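Local atomic coordinates of kunitz-type conkunitzin-S1 (Conus striatus, PDB entry 6Q6C), a protein that blocks voltage-activated potassium channels of the Shaker family as a Kunitz-type toxin from cone snail venom. Residues K21-N26 with C32-Y37. The protein carries 1 engineered substitution. Residues are numbered along the deposited sequence; the frame is centred on the assembly and turned at random.
Sequences KRIYYN and CLRFDY. With NO3 (nitrate ion), chain E.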
loop_
_atom_site.group_PDB
_atom_site.type_symbol
_atom_site.label_atom_id
_atom_site.label_comp_id
_atom_site.label_asym_id
_atom_site.label_seq_id
_atom_site.Cartn_x
_atom_site.Cartn_y
_atom_site.Cartn_z
ATOM N N LYS A 21 1.328 -10.623 -2.000
ATOM C CA LYS A 21 2.195 -9.745 -1.168
ATOM C C LYS A 21 2.157 -8.343 -1.779
ATOM O O LYS A 21 2.499 -8.182 -2.968
ATOM C CB LYS A 21 3.625 -10.278 -1.163
ATOM C CG LYS A 21 3.738 -11.655 -0.535
ATOM C CD LYS A 21 5.113 -12.227 -0.445
ATOM C CE LYS A 21 5.101 -13.539 0.305
ATOM N NZ LYS A 21 6.489 -13.975 0.575
ATOM N N ARG A 22 1.804 -7.376 -0.990
ATOM C CA ARG A 22 1.876 -5.975 -1.374
ATOM C C ARG A 22 2.451 -5.180 -0.197
ATOM O O ARG A 22 2.599 -5.660 0.909
ATOM C CB ARG A 22 0.501 -5.448 -1.767
ATOM C CG ARG A 22 -0.030 -6.051 -3.050
ATOM C CD ARG A 22 0.691 -5.659 -4.339
ATOM N NE ARG A 22 0.043 -6.231 -5.554
ATOM C CZ ARG A 22 0.175 -7.407 -6.027
ATOM N NH1 ARG A 22 1.106 -8.282 -5.527
ATOM N NH2 ARG A 22 -0.691 -7.638 -7.025
ATOM N N ILE A 23 2.689 -3.933 -0.467
ATOM C CA ILE A 23 3.253 -2.930 0.467
ATOM C C ILE A 23 2.299 -1.739 0.536
ATOM O O ILE A 23 1.766 -1.340 -0.517
ATOM C CB ILE A 23 4.652 -2.508 -0.038
ATOM C CG1 ILE A 23 5.617 -3.681 -0.251
ATOM C CG2 ILE A 23 5.222 -1.479 0.921
ATOM C CD1 ILE A 23 5.923 -4.443 0.970
ATOM N N TYR A 24 2.087 -1.220 1.736
ATOM C CA TYR A 24 1.268 -0.032 1.914
ATOM C C TYR A 24 2.088 0.969 2.740
ATOM O O TYR A 24 2.917 0.581 3.537
ATOM C CB TYR A 24 -0.090 -0.341 2.527
ATOM C CG TYR A 24 -0.077 -0.576 4.022
ATOM C CD1 TYR A 24 0.402 -1.742 4.538
ATOM C CD2 TYR A 24 -0.484 0.411 4.911
ATOM C CE1 TYR A 24 0.421 -1.992 5.891
ATOM C CE2 TYR A 24 -0.399 0.210 6.282
ATOM C CZ TYR A 24 0.125 -0.984 6.774
ATOM O OH TYR A 24 0.206 -1.112 8.152
ATOM N N TYR A 25 1.766 2.242 2.545
ATOM C CA TYR A 25 2.343 3.302 3.380
ATOM C C TYR A 25 1.508 3.462 4.639
ATOM O O TYR A 25 0.319 3.756 4.551
ATOM C CB TYR A 25 2.509 4.623 2.639
ATOM C CG TYR A 25 3.184 5.672 3.488
ATOM C CD1 TYR A 25 4.520 5.565 3.799
ATOM C CD2 TYR A 25 2.500 6.779 3.938
ATOM C CE1 TYR A 25 5.160 6.526 4.584
ATOM C CE2 TYR A 25 3.127 7.763 4.694
ATOM C CZ TYR A 25 4.474 7.670 4.966
ATOM O OH TYR A 25 5.105 8.603 5.764
ATOM N N ASN A 26 2.136 3.301 5.779
ATOM C CA ASN A 26 1.508 3.522 7.093
ATOM C C ASN A 26 1.918 4.922 7.551
ATOM O O ASN A 26 3.012 5.119 8.029
ATOM C CB ASN A 26 1.895 2.432 8.083
ATOM C CG ASN A 26 1.143 2.476 9.392
ATOM O OD1 ASN A 26 1.097 3.553 10.029
ATOM N ND2 ASN A 26 0.651 1.336 9.845
ATOM N N CYS A 32 6.671 2.035 5.113
ATOM C CA CYS A 32 6.059 1.117 4.128
ATOM C C CYS A 32 6.116 -0.288 4.735
ATOM O O CYS A 32 7.204 -0.746 5.092
ATOM C CB CYS A 32 6.772 1.233 2.795
ATOM S SG CYS A 32 6.487 2.849 2.012
ATOM N N LEU A 33 4.943 -0.889 4.876
ATOM C CA LEU A 33 4.725 -2.144 5.556
ATOM C C LEU A 33 4.023 -3.158 4.676
ATOM O O LEU A 33 3.491 -2.797 3.664
ATOM C CB LEU A 33 3.992 -1.921 6.875
ATOM C CG LEU A 33 4.681 -0.989 7.872
ATOM C CD1 LEU A 33 3.853 -0.743 9.099
ATOM C CD2 LEU A 33 5.995 -1.606 8.296
ATOM N N ARG A 34 4.060 -4.426 5.089
ATOM C CA ARG A 34 3.558 -5.536 4.267
ATOM C C ARG A 34 2.082 -5.787 4.558
ATOM O O ARG A 34 1.649 -5.804 5.732
ATOM C CB ARG A 34 4.345 -6.812 4.536
ATOM C CG ARG A 34 5.780 -6.764 4.031
ATOM C CD ARG A 34 6.484 -8.021 4.518
ATOM N NE ARG A 34 6.755 -7.967 5.949
ATOM C CZ ARG A 34 6.261 -8.805 6.849
ATOM N NH1 ARG A 34 6.554 -8.650 8.130
ATOM N NH2 ARG A 34 5.527 -9.829 6.457
ATOM N N PHE A 35 1.343 -6.134 3.524
ATOM C CA PHE A 35 -0.026 -6.588 3.692
ATOM C C PHE A 35 -0.390 -7.601 2.605
ATOM O O PHE A 35 0.343 -7.787 1.636
ATOM C CB PHE A 35 -1.044 -5.460 3.785
ATOM C CG PHE A 35 -1.408 -4.837 2.482
ATOM C CD1 PHE A 35 -0.536 -4.006 1.787
ATOM C CD2 PHE A 35 -2.687 -4.959 2.014
ATOM C CE1 PHE A 35 -0.952 -3.386 0.625
ATOM C CE2 PHE A 35 -3.124 -4.307 0.870
ATOM C CZ PHE A 35 -2.240 -3.540 0.164
ATOM N N ASP A 36 -1.480 -8.295 2.888
ATOM C CA ASP A 36 -2.025 -9.310 1.975
ATOM C C ASP A 36 -3.154 -8.685 1.170
ATOM O O ASP A 36 -4.101 -8.103 1.743
ATOM C CB ASP A 36 -2.593 -10.509 2.718
ATOM C CG ASP A 36 -3.382 -11.454 1.810
ATOM O OD1 ASP A 36 -2.791 -12.111 1.025
ATOM O OD2 ASP A 36 -4.593 -11.687 2.048
ATOM N N TYR A 37 -3.043 -8.836 -0.157
ATOM C CA TYR A 37 -4.032 -8.283 -1.086
ATOM C C TYR A 37 -4.680 -9.409 -1.873
ATOM O O TYR A 37 -3.965 -10.386 -2.252
ATOM C CB TYR A 37 -3.296 -7.316 -2.003
ATOM C CG TYR A 37 -4.148 -6.627 -3.057
ATOM C CD1 TYR A 37 -5.270 -5.900 -2.685
ATOM C CD2 TYR A 37 -3.895 -6.743 -4.423
ATOM C CE1 TYR A 37 -6.080 -5.294 -3.627
ATOM C CE2 TYR A 37 -4.678 -6.094 -5.380
ATOM C CZ TYR A 37 -5.798 -5.387 -4.993
ATOM O OH TYR A 37 -6.588 -4.763 -5.919
HETATM N N NO3 E . -4.212 -3.904 -8.085
HETATM O O1 NO3 E . -5.701 -4.447 -8.228
HETATM O O2 NO3 E . -2.827 -4.993 -8.332
HETATM O O3 NO3 E . -3.754 -2.965 -6.912
#
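Two residue pairs, R22 with F35 and Y24 with L33, supply the backbone ladder between strands 21-26 and 32-37. Each forms two hydrogen bonds, the shortest from L33 N to Y24 O at 2.8 Å, and N-H...O angles of 163° or more show all four to be nearly straight. K21-D36, I23-R34 and Y25-C32 are the non-hydrogen-bonded pairs; at the latter two, CA-H...O contacts add to the ladder, as from I23 CA to L33 O at 3.2 Å.

The face bearing R22, Y24, L33 and F35 carries an aromatic pair. Y24 turns its edge to the face of F35, with planes at 89° and centroids 5.6 Å apart, an offset edge-to-face pair. With CG of F35 set between its backbone N and carbonyl carbon (chi1 78°), the ring leans over the neighbouring strand and brings CE1 within 3.5 Å of R22 CB. The side chain of L33 lies across Y24, whose hydroxyl accepts a straight bond from N26 ND2, in the amide plane.

This antiparallel, strongly twisted hairpin is the central hairpin of the Kunitz (BPTI) fold. Its other face meets helix 50-58: C32 is disulfide-bonded to C53, which also touches I23 and Y25. In one of the two conformers modelled for C32, SG approaches the edge of the Y25 ring, 3.8 Å from CD1, while I23 CG2 packs on C32 CB.

Polar groups gather at the end near Y37. The R22 chain, bent at chi2, sets CG against Y37 CB and folds NH1 back to K21 O at 2.9 Å, above that carbonyl's plane; NH2 forms a salt bridge with E20. A nitrate, probably from the crystallisation liquor, lies at the Y37 ring edge, but its O1 sits so close to Y37 OH, 2.5 Å, that a hydrogen bond there is doubtful.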